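Local atomic coordinates of Aac(6')-Ih protein (Acinetobacter baumannii, PDB entry 4E8O), a protein that probably transfers the acetyl group of acetyl coenzyme A to the 6'-amino group of aminoglycoside antibiotics, as a GNAT-family resistance enzyme. Residues 91-96 and 130-135. Residues are numbered along the deposited sequence; the frame is centred on the assembly and turned at random.
Sequences TQTSPV and CTEFAS
In this GNAT fold, the carboxylate of E132, at the start of strand 132-138, reaches into the loop that joins strands 75-84 and 96-104 and is gripped there by the backbone of Q92 and T93. OE1 of E132 does the work: its lone pair on the side of OE2 accepts a hydrogen bond from Q92 N at 3.0 Å, with an N-H...O angle of 160°, while T93 N adds a weak, bent one to the same oxygen. T93 OG1, set between its backbone N and carbonyl carbon (chi1 66°), faces E132 and lies 2.9 Å from OE1. Beyond CG the glutamate chain is extended (chi2 -179°) and carries the carboxylate out to the loop, OE1 coming 3.2 Å from T91 CB; nearer the strand, E132 CB touches V96 CG1. A water bonded to T93 OG1 donates to P95 O at 2.7 Å and accepts from T131 N, so the loop at P95, which follows a cis peptide bond, is tied to the residues leading into the strand. Apolar contacts flank these bonds: P95 CG meets C130 SG, and T91 CG2 rests 4.0 Å from A134 CB. The strand also pairs antiparallel with one of the second subunit, whose K163 forms a long, weak ion pair with OE2 of E132. Backbone N-H donors would partly offset the charge on this buried carboxylate, consistent with the glutamate tying the loop to the edge strand near the dimer interface.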
ATOM      1  N   THR B  91       0.055  -5.894  -7.914  1.00 25.17           N
ATOM      2  CA  THR B  91       0.616  -5.320  -9.138  1.00 26.56           C
ATOM      3  C   THR B  91       1.981  -5.927  -9.479  1.00 29.15           C
ATOM      4  O   THR B  91       2.619  -6.548  -8.626  1.00 29.10           O
ATOM      5  CB  THR B  91       0.721  -3.776  -9.032  1.00 26.24           C
ATOM      6  OG1 THR B  91       1.604  -3.417  -7.959  1.00 25.80           O
ATOM      7  CG2 THR B  91      -0.647  -3.169  -8.769  1.00 25.37           C
ATOM      8  N   GLN B  92       2.417  -5.753 -10.726  1.00 32.00           N
ATOM      9  CA  GLN B  92       3.700  -6.287 -11.187  1.00 35.11           C
ATOM     10  C   GLN B  92       4.527  -5.210 -11.870  1.00 33.81           C
ATOM     11  O   GLN B  92       5.594  -5.485 -12.421  1.00 35.72           O
ATOM     12  CB  GLN B  92       3.491  -7.454 -12.159  1.00 40.05           C
ATOM     13  CG  GLN B  92       3.349  -8.816 -11.492  1.00 43.90           C
ATOM     14  CD  GLN B  92       2.035  -9.490 -11.822  1.00 46.93           C
ATOM     15  OE1 GLN B  92       1.280  -9.872 -10.928  1.00 46.93           O
ATOM     16  NE2 GLN B  92       1.755  -9.645 -13.113  1.00 49.41           N
ATOM     17  N   THR B  93       4.021  -3.981 -11.845  1.00 30.27           N
ATOM     18  CA  THR B  93       4.715  -2.852 -12.450  1.00 29.76           C
ATOM     19  C   THR B  93       4.720  -1.686 -11.480  1.00 28.50           C
ATOM     20  O   THR B  93       4.014  -1.703 -10.467  1.00 27.21           O
ATOM     21  CB  THR B  93       4.043  -2.395 -13.766  1.00 30.41           C
ATOM     22  OG1 THR B  93       2.740  -1.873 -13.483  1.00 29.19           O
ATOM     23  CG2 THR B  93       3.921  -3.555 -14.744  1.00 31.67           C
ATOM     24  N   SER B  94       5.519  -0.676 -11.794  1.00 30.02           N
ATOM     25  CA  SER B  94       5.555   0.552 -11.015  1.00 30.87           C
ATOM     26  C   SER B  94       6.116   1.636 -11.918  1.00 31.22           C
ATOM     27  O   SER B  94       7.088   1.391 -12.630  1.00 31.63           O
ATOM     28  CB  SER B  94       6.432   0.381  -9.771  1.00 32.94           C
ATOM     29  OG  SER B  94       6.533   1.597  -9.049  1.00 34.29           O
ATOM     30  N   PRO B  95       5.502   2.834 -11.908  1.00 30.70           N
ATOM     31  CA  PRO B  95       4.357   3.206 -11.065  1.00 29.06           C
ATOM     32  C   PRO B  95       3.033   2.609 -11.541  1.00 27.87           C
ATOM     33  O   PRO B  95       2.982   2.013 -12.619  1.00 29.92           O
ATOM     34  CB  PRO B  95       4.317   4.734 -11.193  1.00 29.77           C
ATOM     35  CG  PRO B  95       4.886   5.008 -12.548  1.00 32.20           C
ATOM     36  CD  PRO B  95       5.934   3.946 -12.780  1.00 32.51           C
ATOM     37  N   VAL B  96       1.989   2.745 -10.724  1.00 25.37           N
ATOM     38  CA  VAL B  96       0.641   2.311 -11.085  1.00 24.54           C
ATOM     39  C   VAL B  96      -0.359   3.397 -10.702  1.00 23.99           C
ATOM     40  O   VAL B  96      -0.102   4.188  -9.792  1.00 23.91           O
ATOM     41  CB  VAL B  96       0.235   1.001 -10.355  1.00 23.21           C
ATOM     42  CG1 VAL B  96       1.156  -0.145 -10.730  1.00 23.81           C
ATOM     43  CG2 VAL B  96       0.230   1.206  -8.839  1.00 21.70           C
ATOM     44  N   CYS B 130       1.875   4.425 -16.885  1.00 36.99           N
ATOM     45  CA  CYS B 130       1.282   3.333 -16.124  1.00 33.60           C
ATOM     46  C   CYS B 130       0.572   2.363 -17.065  1.00 33.63           C
ATOM     47  O   CYS B 130      -0.003   2.769 -18.080  1.00 35.10           O
ATOM     48  CB  CYS B 130       0.264   3.870 -15.120  1.00 30.99           C
ATOM     49  SG  CYS B 130       0.942   4.911 -13.819  1.00 28.66           S
ATOM     50  N   THR B 131       0.606   1.080 -16.720  1.00 31.43           N
ATOM     51  CA  THR B 131      -0.113   0.056 -17.472  1.00 30.92           C
ATOM     52  C   THR B 131      -1.063  -0.696 -16.548  1.00 30.27           C
ATOM     53  O   THR B 131      -1.826  -1.558 -16.994  1.00 32.59           O
ATOM     54  CB  THR B 131       0.845  -0.956 -18.106  1.00 32.43           C
ATOM     55  OG1 THR B 131       1.538  -1.664 -17.072  1.00 31.02           O
ATOM     56  CG2 THR B 131       1.852  -0.248 -18.999  1.00 34.98           C
ATOM     57  N   GLU B 132      -1.002  -0.382 -15.257  1.00 26.45           N
ATOM     58  CA  GLU B 132      -1.884  -1.007 -14.280  1.00 25.01           C
ATOM     59  C   GLU B 132      -2.647   0.041 -13.468  1.00 23.22           C
ATOM     60  O   GLU B 132      -2.118   1.116 -13.166  1.00 22.43           O
ATOM     61  CB  GLU B 132      -1.098  -1.955 -13.360  1.00 24.60           C
ATOM     62  CG  GLU B 132      -0.650  -3.251 -14.038  1.00 27.38           C
ATOM     63  CD  GLU B 132       0.102  -4.175 -13.102  1.00 29.21           C
ATOM     64  OE1 GLU B 132       0.881  -3.668 -12.270  1.00 29.31           O
ATOM     65  OE2 GLU B 132      -0.078  -5.409 -13.196  1.00 30.39           O
ATOM     66  N   PHE B 133      -3.891  -0.293 -13.126  1.00 22.48           N
ATOM     67  CA  PHE B 133      -4.797   0.579 -12.383  1.00 21.20           C
ATOM     68  C   PHE B 133      -5.326  -0.284 -11.243  1.00 20.85           C
ATOM     69  O   PHE B 133      -6.076  -1.239 -11.474  1.00 21.41           O
ATOM     70  CB  PHE B 133      -5.943   1.026 -13.300  1.00 21.61           C
ATOM     71  CG  PHE B 133      -6.849   2.086 -12.711  1.00 21.25           C
ATOM     72  CD1 PHE B 133      -6.611   2.631 -11.461  1.00 20.40           C
ATOM     73  CD2 PHE B 133      -7.954   2.531 -13.426  1.00 22.19           C
ATOM     74  CE1 PHE B 133      -7.454   3.596 -10.932  1.00 20.79           C
ATOM     75  CE2 PHE B 133      -8.801   3.498 -12.908  1.00 21.53           C
ATOM     76  CZ  PHE B 133      -8.552   4.030 -11.657  1.00 21.17           C
ATOM     77  N   ALA B 134      -4.915   0.036 -10.021  1.00 19.84           N
ATOM     78  CA  ALA B 134      -5.265  -0.773  -8.859  1.00 18.93           C
ATOM     79  C   ALA B 134      -6.210  -0.017  -7.941  1.00 18.10           C
ATOM     80  O   ALA B 134      -6.413   1.186  -8.095  1.00 18.80           O
ATOM     81  CB  ALA B 134      -4.014  -1.190  -8.099  1.00 18.12           C
ATOM     82  N   SER B 135      -6.782  -0.735  -6.981  1.00 18.78           N
ATOM     83  CA  SER B 135      -7.715  -0.160  -6.019  1.00 20.28           C
ATOM     84  C   SER B 135      -7.795  -1.138  -4.863  1.00 21.43           C
ATOM     85  O   SER B 135      -7.177  -2.208  -4.912  1.00 20.84           O
ATOM     86  CB  SER B 135      -9.089   0.030  -6.658  1.00 21.92           C
ATOM     87  OG  SER B 135     -10.004   0.662  -5.772  1.00 22.64           O
TER
HETATM   88  O   HOH W   1       1.610   0.244 -14.116  1.00 27.12           O